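Side-chain contacts in sulfate transporter 4.1, chloroplastic (Arabidopsis thaliana, PDB 7LHV), which cotransports sulfate with protons across a membrane and may take part in regulating sulfate assimilation: residues Phe83-Thr88 with Ser143-Ala148; Thr291-Gly296 with Lys427-Cys432. All coordinates share one frame; numbering follows the deposited sequence.

Contact 1 of 2, residues Phe83-Thr88 with Ser143-Ala148; sequences FRWIRT and SSRQLA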
ATOM      1  N   PHE A  83     -35.833   1.571  13.118  1.00 85.64           N
ATOM      2  CA  PHE A  83     -36.621   2.330  14.081  1.00 85.64           C
ATOM      3  C   PHE A  83     -36.140   3.767  14.211  1.00 85.64           C
ATOM      4  O   PHE A  83     -36.907   4.622  14.666  1.00 85.64           O
ATOM      5  CB  PHE A  83     -36.595   1.636  15.441  1.00 85.64           C
ATOM      6  CG  PHE A  83     -37.465   0.418  15.512  1.00 85.64           C
ATOM      7  CD1 PHE A  83     -38.819   0.530  15.778  1.00 85.64           C
ATOM      8  CD2 PHE A  83     -36.930  -0.842  15.308  1.00 85.64           C
ATOM      9  CE1 PHE A  83     -39.623  -0.593  15.841  1.00 85.64           C
ATOM     10  CE2 PHE A  83     -37.729  -1.968  15.370  1.00 85.64           C
ATOM     11  CZ  PHE A  83     -39.076  -1.842  15.638  1.00 85.64           C
ATOM     12  N   ARG A  84     -34.901   4.055  13.798  1.00 81.69           N
ATOM     13  CA  ARG A  84     -34.418   5.430  13.815  1.00 81.69           C
ATOM     14  C   ARG A  84     -35.333   6.356  13.027  1.00 81.69           C
ATOM     15  O   ARG A  84     -35.441   7.542  13.356  1.00 81.69           O
ATOM     16  CB  ARG A  84     -32.995   5.501  13.264  1.00 81.69           C
ATOM     17  CG  ARG A  84     -31.917   5.135  14.266  1.00 81.69           C
ATOM     18  CD  ARG A  84     -30.542   5.204  13.628  1.00 81.69           C
ATOM     19  NE  ARG A  84     -30.255   6.534  13.108  1.00 81.69           N
ATOM     20  CZ  ARG A  84     -29.347   6.795  12.178  1.00 81.69           C
ATOM     21  NH1 ARG A  84     -28.611   5.835  11.642  1.00 81.69           N
ATOM     22  NH2 ARG A  84     -29.172   8.051  11.777  1.00 81.69           N
ATOM     23  N   TRP A  85     -35.999   5.844  11.990  1.00 80.02           N
ATOM     24  CA  TRP A  85     -36.995   6.639  11.286  1.00 80.02           C
ATOM     25  C   TRP A  85     -38.425   6.232  11.609  1.00 80.02           C
ATOM     26  O   TRP A  85     -39.357   6.918  11.175  1.00 80.02           O
ATOM     27  CB  TRP A  85     -36.774   6.573   9.767  1.00 80.02           C
ATOM     28  CG  TRP A  85     -36.603   5.195   9.209  1.00 80.02           C
ATOM     29  CD1 TRP A  85     -35.427   4.568   8.930  1.00 80.02           C
ATOM     30  CD2 TRP A  85     -37.643   4.278   8.847  1.00 80.02           C
ATOM     31  NE1 TRP A  85     -35.666   3.316   8.422  1.00 80.02           N
ATOM     32  CE2 TRP A  85     -37.020   3.112   8.362  1.00 80.02           C
ATOM     33  CE3 TRP A  85     -39.040   4.325   8.889  1.00 80.02           C
ATOM     34  CZ2 TRP A  85     -37.743   2.006   7.923  1.00 80.02           C
ATOM     35  CZ3 TRP A  85     -39.756   3.227   8.453  1.00 80.02           C
ATOM     36  CH2 TRP A  85     -39.107   2.082   7.977  1.00 80.02           C
ATOM     37  N   ILE A  86     -38.629   5.144  12.353  1.00 84.57           N
ATOM     38  CA  ILE A  86     -39.986   4.763  12.728  1.00 84.57           C
ATOM     39  C   ILE A  86     -40.523   5.680  13.818  1.00 84.57           C
ATOM     40  O   ILE A  86     -41.675   6.127  13.759  1.00 84.57           O
ATOM     41  CB  ILE A  86     -40.033   3.287  13.156  1.00 84.57           C
ATOM     42  CG1 ILE A  86     -39.757   2.380  11.959  1.00 84.57           C
ATOM     43  CG2 ILE A  86     -41.379   2.952  13.775  1.00 84.57           C
ATOM     44  CD1 ILE A  86     -39.689   0.913  12.309  1.00 84.57           C
ATOM     45  N   ARG A  87     -39.704   5.977  14.831  1.00 90.85           N
ATOM     46  CA  ARG A  87     -40.159   6.825  15.928  1.00 90.85           C
ATOM     47  C   ARG A  87     -40.457   8.238  15.443  1.00 90.85           C
ATOM     48  O   ARG A  87     -41.497   8.817  15.776  1.00 90.85           O
ATOM     49  CB  ARG A  87     -39.113   6.846  17.042  1.00 90.85           C
ATOM     50  CG  ARG A  87     -38.950   5.518  17.760  1.00 90.85           C
ATOM     51  CD  ARG A  87     -37.896   5.609  18.853  1.00 90.85           C
ATOM     52  NE  ARG A  87     -37.748   4.346  19.567  1.00 90.85           N
ATOM     53  CZ  ARG A  87     -36.896   3.388  19.227  1.00 90.85           C
ATOM     54  NH1 ARG A  87     -36.080   3.525  18.196  1.00 90.85           N
ATOM     55  NH2 ARG A  87     -36.862   2.267  19.941  1.00 90.85           N
ATOM     56  N   THR A  88     -39.556   8.809  14.647  1.00 92.18           N
ATOM     57  CA  THR A  88     -39.744  10.156  14.112  1.00 92.18           C
ATOM     58  C   THR A  88     -40.352  10.064  12.714  1.00 92.18           C
ATOM     59  O   THR A  88     -39.698  10.279  11.694  1.00 92.18           O
ATOM     60  CB  THR A  88     -38.418  10.912  14.099  1.00 92.18           C
ATOM     61  OG1 THR A  88     -37.491  10.236  13.241  1.00 92.18           O
ATOM     62  CG2 THR A  88     -37.837  10.983  15.502  1.00 92.18           C
ATOM     63  N   SER A 143     -28.900   1.795   7.162  1.00 62.09           N
ATOM     64  CA  SER A 143     -28.843   3.120   7.764  1.00 62.09           C
ATOM     65  C   SER A 143     -29.349   4.212   6.835  1.00 62.09           C
ATOM     66  O   SER A 143     -29.926   5.197   7.308  1.00 62.09           O
ATOM     67  CB  SER A 143     -27.410   3.440   8.192  1.00 62.09           C
ATOM     68  OG  SER A 143     -26.989   2.576   9.231  1.00 62.09           O
ATOM     69  N   SER A 144     -29.144   4.066   5.530  1.00 62.31           N
ATOM     70  CA  SER A 144     -29.584   5.083   4.586  1.00 62.31           C
ATOM     71  C   SER A 144     -31.096   5.033   4.413  1.00 62.31           C
ATOM     72  O   SER A 144     -31.710   3.966   4.457  1.00 62.31           O
ATOM     73  CB  SER A 144     -28.895   4.889   3.238  1.00 62.31           C
ATOM     74  OG  SER A 144     -29.147   5.988   2.382  1.00 62.31           O
ATOM     75  N   ARG A 145     -31.699   6.205   4.219  1.00 66.38           N
ATOM     76  CA  ARG A 145     -33.138   6.311   4.041  1.00 66.38           C
ATOM     77  C   ARG A 145     -33.552   6.544   2.594  1.00 66.38           C
ATOM     78  O   ARG A 145     -34.747   6.475   2.293  1.00 66.38           O
ATOM     79  CB  ARG A 145     -33.697   7.438   4.918  1.00 66.38           C
ATOM     80  CG  ARG A 145     -33.434   7.244   6.398  1.00 66.38           C
ATOM     81  CD  ARG A 145     -33.877   8.451   7.202  1.00 66.38           C
ATOM     82  NE  ARG A 145     -33.424   8.374   8.585  1.00 66.38           N
ATOM     83  CZ  ARG A 145     -33.538   9.360   9.465  1.00 66.38           C
ATOM     84  NH1 ARG A 145     -34.092  10.516   9.139  1.00 66.38           N
ATOM     85  NH2 ARG A 145     -33.083   9.181  10.701  1.00 66.38           N
ATOM     86  N   GLN A 146     -32.605   6.816   1.697  1.00 63.42           N
ATOM     87  CA  GLN A 146     -32.909   6.990   0.286  1.00 63.42           C
ATOM     88  C   GLN A 146     -32.198   6.000  -0.623  1.00 63.42           C
ATOM     89  O   GLN A 146     -32.501   5.968  -1.820  1.00 63.42           O
ATOM     90  CB  GLN A 146     -32.561   8.414  -0.182  1.00 63.42           C
ATOM     91  CG  GLN A 146     -33.494   9.516   0.304  1.00 63.42           C
ATOM     92  CD  GLN A 146     -33.383   9.779   1.786  1.00 63.42           C
ATOM     93  OE1 GLN A 146     -34.352   9.638   2.529  1.00 63.42           O
ATOM     94  NE2 GLN A 146     -32.193  10.168   2.229  1.00 63.42           N
ATOM     95  N   LEU A 147     -31.265   5.208  -0.105  1.00 55.48           N
ATOM     96  CA  LEU A 147     -30.527   4.277  -0.946  1.00 55.48           C
ATOM     97  C   LEU A 147     -31.432   3.154  -1.433  1.00 55.48           C
ATOM     98  O   LEU A 147     -32.241   2.612  -0.676  1.00 55.48           O
ATOM     99  CB  LEU A 147     -29.339   3.697  -0.183  1.00 55.48           C
ATOM    100  CG  LEU A 147     -28.357   2.876  -1.015  1.00 55.48           C
ATOM    101  CD1 LEU A 147     -27.478   3.784  -1.837  1.00 55.48           C
ATOM    102  CD2 LEU A 147     -27.514   1.990  -0.128  1.00 55.48           C
ATOM    103  N   ALA A 148     -31.288   2.804  -2.707  1.00 55.07           N
ATOM    104  CA  ALA A 148     -32.049   1.729  -3.326  1.00 55.07           C
ATOM    105  C   ALA A 148     -31.135   0.535  -3.555  1.00 55.07           C
ATOM    106  O   ALA A 148     -30.072   0.670  -4.167  1.00 55.07           O
ATOM    107  CB  ALA A 148     -32.672   2.186  -4.644  1.00 55.07           C
TER

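Contact 2 of 2, residues Thr291-Gly296 with Lys427-Cys432; sequences TGIVLG and KYIPQC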
ATOM      1  N   THR A 291     -41.454   1.521 -20.296  1.00 77.58           N
ATOM      2  CA  THR A 291     -42.168   1.892 -21.514  1.00 77.58           C
ATOM      3  C   THR A 291     -41.592   1.173 -22.726  1.00 77.58           C
ATOM      4  O   THR A 291     -42.338   0.635 -23.553  1.00 77.58           O
ATOM      5  CB  THR A 291     -42.113   3.405 -21.714  1.00 77.58           C
ATOM      6  OG1 THR A 291     -42.767   4.056 -20.618  1.00 77.58           O
ATOM      7  CG2 THR A 291     -42.799   3.798 -23.010  1.00 77.58           C
ATOM      8  N   GLY A 292     -40.263   1.118 -22.820  1.00 79.20           N
ATOM      9  CA  GLY A 292     -39.643   0.428 -23.938  1.00 79.20           C
ATOM     10  C   GLY A 292     -40.130  -1.001 -24.065  1.00 79.20           C
ATOM     11  O   GLY A 292     -40.533  -1.437 -25.147  1.00 79.20           O
ATOM     12  N   ILE A 293     -40.160  -1.730 -22.947  1.00 77.49           N
ATOM     13  CA  ILE A 293     -40.713  -3.081 -22.980  1.00 77.49           C
ATOM     14  C   ILE A 293     -42.166  -3.040 -23.422  1.00 77.49           C
ATOM     15  O   ILE A 293     -42.572  -3.760 -24.345  1.00 77.49           O
ATOM     16  CB  ILE A 293     -40.560  -3.770 -21.615  1.00 77.49           C
ATOM     17  CG1 ILE A 293     -39.086  -3.972 -21.283  1.00 77.49           C
ATOM     18  CG2 ILE A 293     -41.332  -5.072 -21.587  1.00 77.49           C
ATOM     19  CD1 ILE A 293     -38.857  -4.429 -19.884  1.00 77.49           C
ATOM     20  N   VAL A 294     -42.955  -2.152 -22.812  1.00 80.82           N
ATOM     21  CA  VAL A 294     -44.351  -2.008 -23.204  1.00 80.82           C
ATOM     22  C   VAL A 294     -44.440  -1.695 -24.687  1.00 80.82           C
ATOM     23  O   VAL A 294     -45.375  -2.132 -25.371  1.00 80.82           O
ATOM     24  CB  VAL A 294     -45.033  -0.926 -22.341  1.00 80.82           C
ATOM     25  CG1 VAL A 294     -46.325  -0.447 -22.986  1.00 80.82           C
ATOM     26  CG2 VAL A 294     -45.299  -1.465 -20.946  1.00 80.82           C
ATOM     27  N   LEU A 295     -43.452  -0.978 -25.218  1.00 85.46           N
ATOM     28  CA  LEU A 295     -43.387  -0.782 -26.658  1.00 85.46           C
ATOM     29  C   LEU A 295     -42.998  -2.077 -27.358  1.00 85.46           C
ATOM     30  O   LEU A 295     -43.752  -2.600 -28.188  1.00 85.46           O
ATOM     31  CB  LEU A 295     -42.402   0.339 -26.991  1.00 85.46           C
ATOM     32  CG  LEU A 295     -42.249   0.668 -28.475  1.00 85.46           C
ATOM     33  CD1 LEU A 295     -43.533   1.272 -29.017  1.00 85.46           C
ATOM     34  CD2 LEU A 295     -41.078   1.613 -28.692  1.00 85.46           C
ATOM     35  N   GLY A 296     -41.844  -2.640 -26.992  1.00 84.77           N
ATOM     36  CA  GLY A 296     -41.280  -3.724 -27.783  1.00 84.77           C
ATOM     37  C   GLY A 296     -42.197  -4.926 -27.865  1.00 84.77           C
ATOM     38  O   GLY A 296     -42.486  -5.430 -28.955  1.00 84.77           O
ATOM     39  N   LYS A 427     -42.938 -13.454 -20.302  1.00 82.14           N
ATOM     40  CA  LYS A 427     -42.329 -14.325 -21.301  1.00 82.14           C
ATOM     41  C   LYS A 427     -42.394 -13.757 -22.712  1.00 82.14           C
ATOM     42  O   LYS A 427     -41.742 -14.301 -23.608  1.00 82.14           O
ATOM     43  CB  LYS A 427     -42.989 -15.705 -21.269  1.00 82.14           C
ATOM     44  CG  LYS A 427     -44.449 -15.717 -21.679  1.00 82.14           C
ATOM     45  CD  LYS A 427     -45.029 -17.116 -21.572  1.00 82.14           C
ATOM     46  CE  LYS A 427     -46.488 -17.144 -21.988  1.00 82.14           C
ATOM     47  NZ  LYS A 427     -47.073 -18.507 -21.884  1.00 82.14           N
ATOM     48  N   TYR A 428     -43.154 -12.688 -22.935  1.00 83.93           N
ATOM     49  CA  TYR A 428     -43.242 -12.061 -24.245  1.00 83.93           C
ATOM     50  C   TYR A 428     -42.255 -10.916 -24.424  1.00 83.93           C
ATOM     51  O   TYR A 428     -42.275 -10.261 -25.470  1.00 83.93           O
ATOM     52  CB  TYR A 428     -44.663 -11.547 -24.492  1.00 83.93           C
ATOM     53  CG  TYR A 428     -45.740 -12.577 -24.252  1.00 83.93           C
ATOM     54  CD1 TYR A 428     -45.745 -13.779 -24.945  1.00 83.93           C
ATOM     55  CD2 TYR A 428     -46.756 -12.344 -23.337  1.00 83.93           C
ATOM     56  CE1 TYR A 428     -46.730 -14.721 -24.730  1.00 83.93           C
ATOM     57  CE2 TYR A 428     -47.746 -13.281 -23.115  1.00 83.93           C
ATOM     58  CZ  TYR A 428     -47.728 -14.467 -23.815  1.00 83.93           C
ATOM     59  OH  TYR A 428     -48.712 -15.403 -23.599  1.00 83.93           O
ATOM     60  N   ILE A 429     -41.404 -10.654 -23.438  1.00 77.88           N
ATOM     61  CA  ILE A 429     -40.445  -9.555 -23.516  1.00 77.88           C
ATOM     62  C   ILE A 429     -39.292  -9.961 -24.426  1.00 77.88           C
ATOM     63  O   ILE A 429     -38.638 -10.982 -24.174  1.00 77.88           O
ATOM     64  CB  ILE A 429     -39.930  -9.164 -22.123  1.00 77.88           C
ATOM     65  CG1 ILE A 429     -41.066  -8.601 -21.273  1.00 77.88           C
ATOM     66  CG2 ILE A 429     -38.802  -8.157 -22.241  1.00 77.88           C
ATOM     67  CD1 ILE A 429     -40.657  -8.282 -19.856  1.00 77.88           C
ATOM     68  N   PRO A 430     -39.012  -9.210 -25.488  1.00 75.04           N
ATOM     69  CA  PRO A 430     -37.856  -9.531 -26.330  1.00 75.04           C
ATOM     70  C   PRO A 430     -36.548  -9.319 -25.585  1.00 75.04           C
ATOM     71  O   PRO A 430     -36.441  -8.477 -24.694  1.00 75.04           O
ATOM     72  CB  PRO A 430     -37.988  -8.553 -27.505  1.00 75.04           C
ATOM     73  CG  PRO A 430     -39.407  -8.085 -27.468  1.00 75.04           C
ATOM     74  CD  PRO A 430     -39.790  -8.084 -26.026  1.00 75.04           C
ATOM     75  N   GLN A 431     -35.543 -10.112 -25.961  1.00 72.26           N
ATOM     76  CA  GLN A 431     -34.224  -9.965 -25.355  1.00 72.26           C
ATOM     77  C   GLN A 431     -33.536  -8.687 -25.811  1.00 72.26           C
ATOM     78  O   GLN A 431     -32.757  -8.096 -25.052  1.00 72.26           O
ATOM     79  CB  GLN A 431     -33.358 -11.182 -25.679  1.00 72.26           C
ATOM     80  CG  GLN A 431     -33.923 -12.489 -25.162  1.00 72.26           C
ATOM     81  CD  GLN A 431     -33.106 -13.686 -25.595  1.00 72.26           C
ATOM     82  OE1 GLN A 431     -33.608 -14.806 -25.651  1.00 72.26           O
ATOM     83  NE2 GLN A 431     -31.835 -13.457 -25.896  1.00 72.26           N
ATOM     84  N   CYS A 432     -33.799  -8.249 -27.044  1.00 69.48           N
ATOM     85  CA  CYS A 432     -33.211  -7.001 -27.517  1.00 69.48           C
ATOM     86  C   CYS A 432     -33.705  -5.810 -26.710  1.00 69.48           C
ATOM     87  O   CYS A 432     -32.972  -4.831 -26.544  1.00 69.48           O
ATOM     88  CB  CYS A 432     -33.512  -6.807 -29.003  1.00 69.48           C
ATOM     89  SG  CYS A 432     -35.256  -6.596 -29.388  1.00 69.48           S
TER

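Contact 1 of 2, residues Phe83-Thr88 with Ser143-Ala148
Trp-85 and Arg-145 are brought together by their first torsions. In Trp-85, chi1 of 49° places CG between the backbone N and the carbonyl carbon. In Arg-145, CG stands beside the backbone N and anti to the carbonyl carbon (chi1 -59°), and the chain then runs extended to NE. The two side chains run antiparallel past one another. Trp-85 CB lies over one face of the Arg-145 guanidinium, displaced toward its rim, with CB 4.0 Å from Arg-145 NE. Arg-145 CG comes to 4.2 Å from Trp-85 CD1. The indole and guanidinium planes are 68° apart, so this is not a parallel stack.

Beyond Trp-85, Arg-145 NH2 reaches to 3.9 Å from the backbone O of Arg-84. The same oxygen accepts a weak hydrogen bond from Thr-88 OG1, 3.4 Å away. The two arginines are close: Arg-84 NH2 and Arg-145 NH2 are 4.2 Å apart. This probably costs some repulsion, but each guanidinium has a further partner, which may offset part of it. Arg-84 NH2 donates to the backbone O of Glu-362, and Arg-145 makes a cation-pi contact with Tyr-361. Ser-143 OG sits near the plane of the Arg-84 guanidinium, at its edge, 4.4 Å from Arg-84 NH1.

The contact joins the short helix 83-86, ahead of helix 91-119, to the loop that leaves helix 125-141. The loop is backed by helices 330-358, 365-381 and 391-399. It runs on into strand 149-150, which pairs antiparallel with strand 388-389.

Contact 2 of 2, residues Thr291-Gly296 with Lys427-Cys432
Ile-293 and Ile-429 meet inside the transmembrane domain, which in the SLC26/SulP family has the UraA-like fold of two inverted seven-helix repeats. Ile-293 lies on helix 284-300. Ile-429 lies in the link between helices 406-426 and 431-443. Pro-430 is the N-cap residue of the second of these. The contact is buried and apolar.

The closer part is the isoleucine pair, whose side chains cross at a slant. Ile-293 offers its CG2 methyl, which sits anti to its own backbone N and beside the carbonyl carbon. Ile-429 receives it with several carbons. Its CG1 is 3.6 Å from Ile-293 CG2, and its CD1 is 3.7 Å from the same methyl. The chi1 of -65° in Ile-429 puts CG1 beside the backbone N, so that CG1 and CD1 both lie alongside the Ile-293 methyl. Other side chains pack here too: Ile-293 also touches Pro-111, Leu-434 and Ile-437, and Ile-429 touches Met-114 and Leu-434.

The looser part lies about one helical turn on, at Gly-296. There the proline ring faces backbone in place of a side chain. Pro-430 CG is 4.2 Å from Gly-296 C, a longer approach than in the isoleucine pair. Pro-430 also rests on Thr-297 and on Met-260 of helix 255-277.

The link becomes more accessible at Lys-427 and Tyr-428, both partly exposed. Tyr-428 makes a cation-pi contact with Lys-301, just past the end of helix 284-300. Lys-427 CG stands 3.9 Å above the centre of the Tyr-428 ring. Back in the apolar part, the second branch of Ile-429 closes on the same methyl, with Ile-429 CG2 4.0 Å from Ile-293 CG2.

Overall arrangement
Contacts 1 and 2 lie in separate parts of the chain. Their centres are about 35 Å apart and their nearest atoms about 18 Å apart, so they do not touch. Both segments of contact 1 precede both segments of contact 2 in the sequence. Contact 2 lies farther from the chain centre, at about 33 Å against about 23 Å. Contact 1 mixes an indole with arginine groups and is partly buried, whereas contact 2 is apolar and buried. None of the lipid-pocket residues belongs to either contact, although Leu-147 touches helix 330-358, which supplies Pro-335, Leu-339 and Leu-346 to a sphingosine phosphate pocket. In SLC26 relatives, paired short strands like 149-150 and 388-389 border the substrate site.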